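Local coordinates for protein SalCYP truncation (Salinispora tropica, PDB 7ABB) that binds heme c within the largely helical fold of the cytochrome P450 family, at residues A121-G126 and E361-Y366; A270-F275 and T354-W359. All blocks are in the same frame, centred on the assembly; numbering follows the deposited sequence.

Contact 1 (A121-G126 and E361-Y366); sequences AFVDRG and ELIPDY
Val123 packs against the last turn of helix 345-362 and the residue that follows it, with the CG2 methyl in the joint between Leu362 and Ile363. Val123 CG2 lies 3.9 Å from Leu362 CB and 4.0 Å from Ile363 CG1, so a single branch serves both residues. The other branch, placed opposite the backbone N across the CA–CB bond (chi1 173°), comes alongside the backbone, Val123 CG1 being 4.0 Å from Leu362 O. Val123 and Ile363 lie side by side with their side chains pointing opposite ways, whereas that of Leu362 runs across Val123. Ile363 is extended beyond CG1 (chi2 176°), and this carries its terminal methyl on to Phe122: Ile363 CD1 is 4.1 Å from Phe122 CE1, with the two side chains nearly perpendicular.

In the cytochrome P450 fold this is where the link between the D helix (108-120) and the short strand 127-129 meets the C-terminal end of the L helix (345-362). The chain departs from helical geometry at Ile363. Ile119 of helix 108-120 touches both Leu362 and Ile363, while the C-terminal Trp388 packs on Phe122 and Ile363.

Within the 121-126 turn, Arg125 N donates a hydrogen bond to Phe122 O at 3.0 Å. A weak bond of 3.4 Å follows from Gly126 N to Val123 O. As a separate tie, Val123 O also accepts from Trp388 NE1, which links the turn to the chain terminus beside the apolar patch. Among the charged groups, Arg125 forms a salt bridge with Glu133, and Asp365 with Arg258.

Contact 2 (A270-F275 and T354-W359); sequences AAVEEF and TAWEEW
The six-membered ring of Trp356 reaches from helix 345-362 to Val272 and Phe275 of helix 268-278. Before it in the chain, Thr354 and Ala355 turn to other neighbours, among them Tyr138 of helix 130-147. Trp356 then makes the crossing itself. With chi2 at -14°, CD1 stays near CA and the benzo part of the indole projects away from its own helix. Its outer corner passes between two side chains one helical turn apart, which lie on opposite sides of the indole plane. On one side Val272 CG2 is 3.8 Å from both Trp356 CZ3 and Trp356 CE3; on the other, Phe275 CD2 is 3.6 Å from Trp356 CZ3 and equally far from Trp356 CH2. The two six-membered rings are steeply inclined, at 79°, with centroids 5.4 Å apart. All three residues are buried. Further along, Glu357 and Glu358 both form salt bridges with Arg112 of helix 108-120, and Trp359 packs on Ile248 of helix 238-253. The Val272 side chain lies about 8 Å from heme c, and between Val272 and Phe275 comes Glu274, which is paired with Arg277 and Arg327. That Glu-x-x-Arg signature identifies the pairing as the K helix packed against the L helix in the cytochrome P450 core.

Both contacts use helix 345-362, contact 1 at its C-terminal end and contact 2 about two turns earlier, with centres 16 Å apart. Contact 2 is fully buried, joins two helices and lies nearer the heme; contact 1 is partly buried at the periphery and joins a turn to a helix end. Each is apolar across its segments, but aliphatic methyls dominate contact 1 whereas an indole wedge makes contact 2. Trp359 connects them: Trp359 CZ3 is 3.8 Å from Phe122 CE1, and the Trp359 ring also meets Tyr366 edge-to-face. In sequence, contact 2 is nested within the longer loop closed by contact 1.

Contact 1 (A121-G126 and E361-Y366)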
ATOM      1  N   ALA A 121      -4.342 -13.728 -21.401  1.00 21.53           N
ATOM      2  CA  ALA A 121      -5.330 -13.149 -22.299  1.00 22.16           C
ATOM      3  C   ALA A 121      -4.774 -12.005 -23.136  1.00 23.98           C
ATOM      4  O   ALA A 121      -5.409 -11.628 -24.118  1.00 29.12           O
ATOM      5  CB  ALA A 121      -6.539 -12.657 -21.493  1.00 27.08           C
ATOM      6  N   PHE A 122      -3.619 -11.435 -22.778  1.00 22.79           N
ATOM      7  CA  PHE A 122      -3.038 -10.371 -23.595  1.00 21.98           C
ATOM      8  C   PHE A 122      -1.624 -10.638 -24.090  1.00 22.40           C
ATOM      9  O   PHE A 122      -1.096  -9.794 -24.815  1.00 22.94           O
ATOM     10  CB  PHE A 122      -3.073  -9.008 -22.883  1.00 22.94           C
ATOM     11  CG  PHE A 122      -2.415  -8.957 -21.531  1.00 18.58           C
ATOM     12  CD1 PHE A 122      -1.034  -8.881 -21.392  1.00 20.78           C
ATOM     13  CD2 PHE A 122      -3.187  -8.897 -20.381  1.00 20.32           C
ATOM     14  CE1 PHE A 122      -0.439  -8.797 -20.124  1.00 21.43           C
ATOM     15  CE2 PHE A 122      -2.615  -8.819 -19.134  1.00 20.32           C
ATOM     16  CZ  PHE A 122      -1.246  -8.762 -18.983  1.00 19.55           C
ATOM     17  N   VAL A 123      -1.019 -11.791 -23.788  1.00 23.23           N
ATOM     18  CA  VAL A 123       0.344 -12.071 -24.258  1.00 22.49           C
ATOM     19  C   VAL A 123       0.472 -11.860 -25.765  1.00 23.22           C
ATOM     20  O   VAL A 123       1.494 -11.356 -26.250  1.00 23.88           O
ATOM     21  CB  VAL A 123       0.783 -13.499 -23.879  1.00 37.06           C
ATOM     22  CG1 VAL A 123       2.129 -13.826 -24.510  1.00 42.59           C
ATOM     23  CG2 VAL A 123       0.922 -13.643 -22.417  1.00 33.26           C
ATOM     24  N   ASP A 124      -0.522 -12.302 -26.539  1.00 23.71           N
ATOM     25  CA  ASP A 124      -0.409 -12.250 -27.992  1.00 24.87           C
ATOM     26  C   ASP A 124      -0.423 -10.831 -28.563  1.00 22.88           C
ATOM     27  O   ASP A 124      -0.026 -10.650 -29.716  1.00 26.69           O
ATOM     28  CB  ASP A 124      -1.537 -13.079 -28.633  1.00 27.84           C
ATOM     29  CG  ASP A 124      -1.355 -14.570 -28.433  1.00 41.50           C
ATOM     30  OD1 ASP A 124      -0.262 -14.994 -28.001  1.00 41.04           O
ATOM     31  OD2 ASP A 124      -2.303 -15.325 -28.728  1.00 49.77           O
ATOM     32  N   ARG A 125      -0.824  -9.824 -27.782  1.00 23.27           N
ATOM     33  CA  ARG A 125      -0.896  -8.458 -28.298  1.00 22.61           C
ATOM     34  C   ARG A 125       0.471  -7.786 -28.413  1.00 22.06           C
ATOM     35  O   ARG A 125       0.637  -6.882 -29.236  1.00 25.72           O
ATOM     36  CB  ARG A 125      -1.776  -7.614 -27.387  1.00 24.87           C
ATOM     37  CG  ARG A 125      -3.255  -7.980 -27.521  1.00 25.39           C
ATOM     38  CD  ARG A 125      -4.091  -7.453 -26.390  1.00 33.73           C
ATOM     39  NE  ARG A 125      -3.766  -6.079 -26.060  1.00 30.52           N
ATOM     40  CZ  ARG A 125      -4.237  -5.441 -24.991  1.00 35.41           C
ATOM     41  NH1 ARG A 125      -5.103  -6.053 -24.184  1.00 34.28           N
ATOM     42  NH2 ARG A 125      -3.867  -4.189 -24.757  1.00 30.78           N
ATOM     43  N   GLY A 126       1.434  -8.197 -27.599  1.00 22.01           N
ATOM     44  CA  GLY A 126       2.697  -7.493 -27.562  1.00 21.70           C
ATOM     45  C   GLY A 126       2.634  -6.142 -26.885  1.00 21.00           C
ATOM     46  O   GLY A 126       3.618  -5.390 -26.929  1.00 22.88           O
ATOM     47  N   GLU A 361       7.034 -15.926 -16.640  1.00 20.14           N
ATOM     48  CA  GLU A 361       6.817 -17.207 -17.296  1.00 20.51           C
ATOM     49  C   GLU A 361       6.252 -17.018 -18.691  1.00 19.69           C
ATOM     50  O   GLU A 361       6.633 -17.734 -19.623  1.00 23.79           O
ATOM     51  CB  GLU A 361       5.868 -18.047 -16.455  1.00 23.00           C
ATOM     52  CG  GLU A 361       5.505 -19.359 -17.094  1.00 31.62           C
ATOM     53  CD  GLU A 361       6.687 -20.295 -17.232  1.00 48.59           C
ATOM     54  OE1 GLU A 361       6.803 -20.964 -18.287  1.00 66.41           O
ATOM     55  OE2 GLU A 361       7.495 -20.366 -16.280  1.00 46.01           O
ATOM     56  N   LEU A 362       5.343 -16.064 -18.851  1.00 19.88           N
ATOM     57  CA  LEU A 362       4.679 -15.843 -20.126  1.00 22.87           C
ATOM     58  C   LEU A 362       5.330 -14.752 -20.967  1.00 19.77           C
ATOM     59  O   LEU A 362       5.263 -14.810 -22.204  1.00 22.05           O
ATOM     60  CB  LEU A 362       3.208 -15.491 -19.869  1.00 21.57           C
ATOM     61  CG  LEU A 362       2.344 -16.651 -19.366  1.00 29.63           C
ATOM     62  CD1 LEU A 362       0.992 -16.123 -18.942  1.00 35.55           C
ATOM     63  CD2 LEU A 362       2.189 -17.706 -20.450  1.00 34.70           C
ATOM     64  N   ILE A 363       5.959 -13.777 -20.321  1.00 19.74           N
ATOM     65  CA  ILE A 363       6.552 -12.600 -20.949  1.00 18.83           C
ATOM     66  C   ILE A 363       7.939 -12.398 -20.339  1.00 18.81           C
ATOM     67  O   ILE A 363       8.137 -11.480 -19.524  1.00 19.25           O
ATOM     68  CB  ILE A 363       5.654 -11.364 -20.763  1.00 17.57           C
ATOM     69  CG1 ILE A 363       4.198 -11.654 -21.167  1.00 19.59           C
ATOM     70  CG2 ILE A 363       6.245 -10.147 -21.532  1.00 19.29           C
ATOM     71  CD1 ILE A 363       3.232 -10.488 -20.904  1.00 20.63           C
ATOM     72  N   PRO A 364       8.914 -13.250 -20.678  1.00 19.21           N
ATOM     73  CA  PRO A 364      10.244 -13.133 -20.064  1.00 19.18           C
ATOM     74  C   PRO A 364      10.997 -11.905 -20.495  1.00 20.85           C
ATOM     75  O   PRO A 364      11.854 -11.432 -19.737  1.00 21.67           O
ATOM     76  CB  PRO A 364      10.949 -14.419 -20.506  1.00 21.50           C
ATOM     77  CG  PRO A 364      10.252 -14.824 -21.775  1.00 22.61           C
ATOM     78  CD  PRO A 364       8.811 -14.438 -21.543  1.00 23.36           C
ATOM     79  N   ASP A 365      10.754 -11.406 -21.705  1.00 20.55           N
ATOM     80  CA  ASP A 365      11.452 -10.246 -22.244  1.00 20.56           C
ATOM     81  C   ASP A 365      10.407  -9.212 -22.638  1.00 21.97           C
ATOM     82  O   ASP A 365       9.397  -9.550 -23.271  1.00 23.00           O
ATOM     83  CB  ASP A 365      12.306 -10.659 -23.449  1.00 27.63           C
ATOM     84  CG  ASP A 365      13.264  -9.574 -23.902  1.00 29.28           C
ATOM     85  OD1 ASP A 365      13.364  -8.526 -23.250  1.00 32.65           O
ATOM     86  OD2 ASP A 365      13.921  -9.796 -24.930  1.00 36.35           O
ATOM     87  N   TYR A 366      10.633  -7.967 -22.238  1.00 20.30           N
ATOM     88  CA  TYR A 366       9.674  -6.894 -22.439  1.00 17.88           C
ATOM     89  C   TYR A 366      10.432  -5.589 -22.236  1.00 18.09           C
ATOM     90  O   TYR A 366      11.549  -5.578 -21.709  1.00 21.09           O
ATOM     91  CB  TYR A 366       8.458  -7.030 -21.485  1.00 19.78           C
ATOM     92  CG  TYR A 366       8.865  -7.181 -20.031  1.00 19.11           C
ATOM     93  CD1 TYR A 366       9.218  -8.422 -19.514  1.00 17.15           C
ATOM     94  CD2 TYR A 366       8.992  -6.066 -19.229  1.00 19.59           C
ATOM     95  CE1 TYR A 366       9.644  -8.552 -18.206  1.00 18.51           C
ATOM     96  CE2 TYR A 366       9.399  -6.183 -17.941  1.00 18.64           C
ATOM     97  CZ  TYR A 366       9.738  -7.419 -17.448  1.00 19.08           C
ATOM     98  OH  TYR A 366      10.168  -7.522 -16.144  1.00 19.05           O
TER

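Contact 2 (A270-F275 and T354-W359)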
ATOM      1  N   ALA A 270      13.841 -11.289  -2.262  1.00 23.62           N
ATOM      2  CA  ALA A 270      14.663 -10.128  -1.941  1.00 24.49           C
ATOM      3  C   ALA A 270      14.404  -8.986  -2.915  1.00 23.51           C
ATOM      4  O   ALA A 270      14.424  -7.805  -2.534  1.00 22.60           O
ATOM      5  CB  ALA A 270      16.140 -10.524  -1.957  1.00 24.14           C
ATOM      6  N   ALA A 271      14.196  -9.310  -4.190  1.00 21.50           N
ATOM      7  CA  ALA A 271      13.891  -8.267  -5.155  1.00 20.85           C
ATOM      8  C   ALA A 271      12.578  -7.570  -4.817  1.00 19.11           C
ATOM      9  O   ALA A 271      12.497  -6.330  -4.874  1.00 19.96           O
ATOM     10  CB  ALA A 271      13.854  -8.855  -6.574  1.00 20.49           C
ATOM     11  N   VAL A 272      11.568  -8.331  -4.383  1.00 19.48           N
ATOM     12  CA  VAL A 272      10.303  -7.712  -4.008  1.00 17.23           C
ATOM     13  C   VAL A 272      10.508  -6.742  -2.841  1.00 17.45           C
ATOM     14  O   VAL A 272       9.982  -5.619  -2.857  1.00 18.88           O
ATOM     15  CB  VAL A 272       9.241  -8.785  -3.683  1.00 17.45           C
ATOM     16  CG1 VAL A 272       8.034  -8.134  -3.030  1.00 18.99           C
ATOM     17  CG2 VAL A 272       8.849  -9.502  -4.968  1.00 18.46           C
ATOM     18  N   GLU A 273      11.283  -7.144  -1.831  1.00 18.64           N
ATOM     19  CA  GLU A 273      11.522  -6.259  -0.691  1.00 17.15           C
ATOM     20  C   GLU A 273      12.301  -5.024  -1.113  1.00 21.49           C
ATOM     21  O   GLU A 273      12.075  -3.930  -0.588  1.00 19.66           O
ATOM     22  CB  GLU A 273      12.270  -6.992   0.405  1.00 19.57           C
ATOM     23  CG  GLU A 273      11.564  -8.209   0.923  1.00 19.71           C
ATOM     24  CD  GLU A 273      10.191  -7.909   1.501  1.00 21.96           C
ATOM     25  OE1 GLU A 273       9.252  -8.682   1.235  1.00 22.97           O
ATOM     26  OE2 GLU A 273      10.067  -6.911   2.246  1.00 21.62           O
ATOM     27  N   GLU A 274      13.240  -5.174  -2.048  1.00 18.90           N
ATOM     28  CA  GLU A 274      13.997  -4.009  -2.470  1.00 20.32           C
ATOM     29  C   GLU A 274      13.118  -3.043  -3.259  1.00 18.13           C
ATOM     30  O   GLU A 274      13.250  -1.821  -3.101  1.00 20.68           O
ATOM     31  CB  GLU A 274      15.218  -4.447  -3.271  1.00 23.27           C
ATOM     32  CG  GLU A 274      16.061  -3.316  -3.874  1.00 21.01           C
ATOM     33  CD  GLU A 274      16.814  -2.475  -2.855  1.00 22.30           C
ATOM     34  OE1 GLU A 274      16.428  -2.447  -1.648  1.00 24.09           O
ATOM     35  OE2 GLU A 274      17.836  -1.826  -3.226  1.00 22.08           O
ATOM     36  N   PHE A 275      12.201  -3.555  -4.080  1.00 18.25           N
ATOM     37  CA  PHE A 275      11.274  -2.669  -4.777  1.00 17.06           C
ATOM     38  C   PHE A 275      10.294  -2.019  -3.808  1.00 18.45           C
ATOM     39  O   PHE A 275       9.971  -0.834  -3.958  1.00 17.53           O
ATOM     40  CB  PHE A 275      10.532  -3.416  -5.880  1.00 16.38           C
ATOM     41  CG  PHE A 275      11.328  -3.584  -7.142  1.00 17.59           C
ATOM     42  CD1 PHE A 275      11.861  -2.494  -7.784  1.00 18.79           C
ATOM     43  CD2 PHE A 275      11.488  -4.835  -7.702  1.00 19.78           C
ATOM     44  CE1 PHE A 275      12.586  -2.660  -8.972  1.00 20.02           C
ATOM     45  CE2 PHE A 275      12.182  -5.002  -8.890  1.00 21.46           C
ATOM     46  CZ  PHE A 275      12.712  -3.926  -9.511  1.00 20.22           C
ATOM     47  N   THR A 354       3.772 -13.202  -6.779  1.00 15.03           N
ATOM     48  CA  THR A 354       3.074 -14.142  -7.653  1.00 15.13           C
ATOM     49  C   THR A 354       2.845 -13.530  -9.027  1.00 16.70           C
ATOM     50  O   THR A 354       3.037 -14.205 -10.059  1.00 17.34           O
ATOM     51  CB  THR A 354       1.754 -14.560  -7.011  1.00 15.62           C
ATOM     52  OG1 THR A 354       2.014 -15.195  -5.754  1.00 17.55           O
ATOM     53  CG2 THR A 354       1.035 -15.537  -7.877  1.00 18.25           C
ATOM     54  N   ALA A 355       2.415 -12.264  -9.071  1.00 17.21           N
ATOM     55  CA  ALA A 355       2.178 -11.630 -10.370  1.00 15.68           C
ATOM     56  C   ALA A 355       3.457 -11.566 -11.170  1.00 16.72           C
ATOM     57  O   ALA A 355       3.462 -11.870 -12.370  1.00 16.90           O
ATOM     58  CB  ALA A 355       1.619 -10.230 -10.201  1.00 17.57           C
ATOM     59  N   TRP A 356       4.556 -11.167 -10.539  1.00 15.58           N
ATOM     60  CA  TRP A 356       5.799 -11.075 -11.296  1.00 14.24           C
ATOM     61  C   TRP A 356       6.328 -12.450 -11.714  1.00 17.10           C
ATOM     62  O   TRP A 356       6.950 -12.584 -12.781  1.00 18.00           O
ATOM     63  CB  TRP A 356       6.860 -10.309 -10.494  1.00 16.99           C
ATOM     64  CG  TRP A 356       6.552  -8.819 -10.333  1.00 16.19           C
ATOM     65  CD1 TRP A 356       5.626  -8.084 -11.014  1.00 18.66           C
ATOM     66  CD2 TRP A 356       7.194  -7.917  -9.421  1.00 16.46           C
ATOM     67  NE1 TRP A 356       5.659  -6.769 -10.578  1.00 18.35           N
ATOM     68  CE2 TRP A 356       6.599  -6.652  -9.590  1.00 16.49           C
ATOM     69  CE3 TRP A 356       8.188  -8.075  -8.473  1.00 18.52           C
ATOM     70  CZ2 TRP A 356       7.003  -5.536  -8.848  1.00 18.93           C
ATOM     71  CZ3 TRP A 356       8.581  -6.973  -7.729  1.00 18.53           C
ATOM     72  CH2 TRP A 356       7.989  -5.726  -7.926  1.00 18.19           C
ATOM     73  N   GLU A 357       6.110 -13.485 -10.905  1.00 17.23           N
ATOM     74  CA  GLU A 357       6.465 -14.839 -11.307  1.00 17.37           C
ATOM     75  C   GLU A 357       5.710 -15.234 -12.570  1.00 16.88           C
ATOM     76  O   GLU A 357       6.294 -15.727 -13.553  1.00 17.97           O
ATOM     77  CB  GLU A 357       6.162 -15.818 -10.163  1.00 20.04           C
ATOM     78  CG  GLU A 357       7.148 -15.779  -9.003  1.00 19.98           C
ATOM     79  CD  GLU A 357       6.708 -16.618  -7.822  1.00 24.48           C
ATOM     80  OE1 GLU A 357       5.492 -16.886  -7.696  1.00 24.13           O
ATOM     81  OE2 GLU A 357       7.571 -17.016  -7.008  1.00 26.86           O
ATOM     82  N   GLU A 358       4.385 -15.070 -12.548  1.00 17.42           N
ATOM     83  CA  GLU A 358       3.601 -15.508 -13.698  1.00 16.89           C
ATOM     84  C   GLU A 358       3.889 -14.629 -14.913  1.00 18.18           C
ATOM     85  O   GLU A 358       3.888 -15.121 -16.047  1.00 18.85           O
ATOM     86  CB  GLU A 358       2.106 -15.521 -13.357  1.00 18.19           C
ATOM     87  CG  GLU A 358       1.727 -16.544 -12.286  1.00 19.51           C
ATOM     88  CD  GLU A 358       2.134 -17.930 -12.669  1.00 23.50           C
ATOM     89  OE1 GLU A 358       1.755 -18.369 -13.776  1.00 24.59           O
ATOM     90  OE2 GLU A 358       2.832 -18.586 -11.876  1.00 24.68           O
ATOM     91  N   TRP A 359       4.169 -13.343 -14.691  1.00 16.71           N
ATOM     92  CA  TRP A 359       4.534 -12.455 -15.787  1.00 17.71           C
ATOM     93  C   TRP A 359       5.773 -12.970 -16.506  1.00 18.04           C
ATOM     94  O   TRP A 359       5.788 -13.069 -17.736  1.00 19.03           O
ATOM     95  CB  TRP A 359       4.758 -11.033 -15.253  1.00 17.04           C
ATOM     96  CG  TRP A 359       5.137 -10.068 -16.332  1.00 16.90           C
ATOM     97  CD1 TRP A 359       6.377  -9.911 -16.883  1.00 19.89           C
ATOM     98  CD2 TRP A 359       4.269  -9.155 -17.018  1.00 15.24           C
ATOM     99  NE1 TRP A 359       6.332  -8.957 -17.855  1.00 19.59           N
ATOM    100  CE2 TRP A 359       5.056  -8.476 -17.967  1.00 18.35           C
ATOM    101  CE3 TRP A 359       2.911  -8.853 -16.933  1.00 16.00           C
ATOM    102  CZ2 TRP A 359       4.527  -7.512 -18.821  1.00 20.22           C
ATOM    103  CZ3 TRP A 359       2.378  -7.897 -17.782  1.00 19.99           C
ATOM    104  CH2 TRP A 359       3.201  -7.222 -18.708  1.00 19.59           C
TER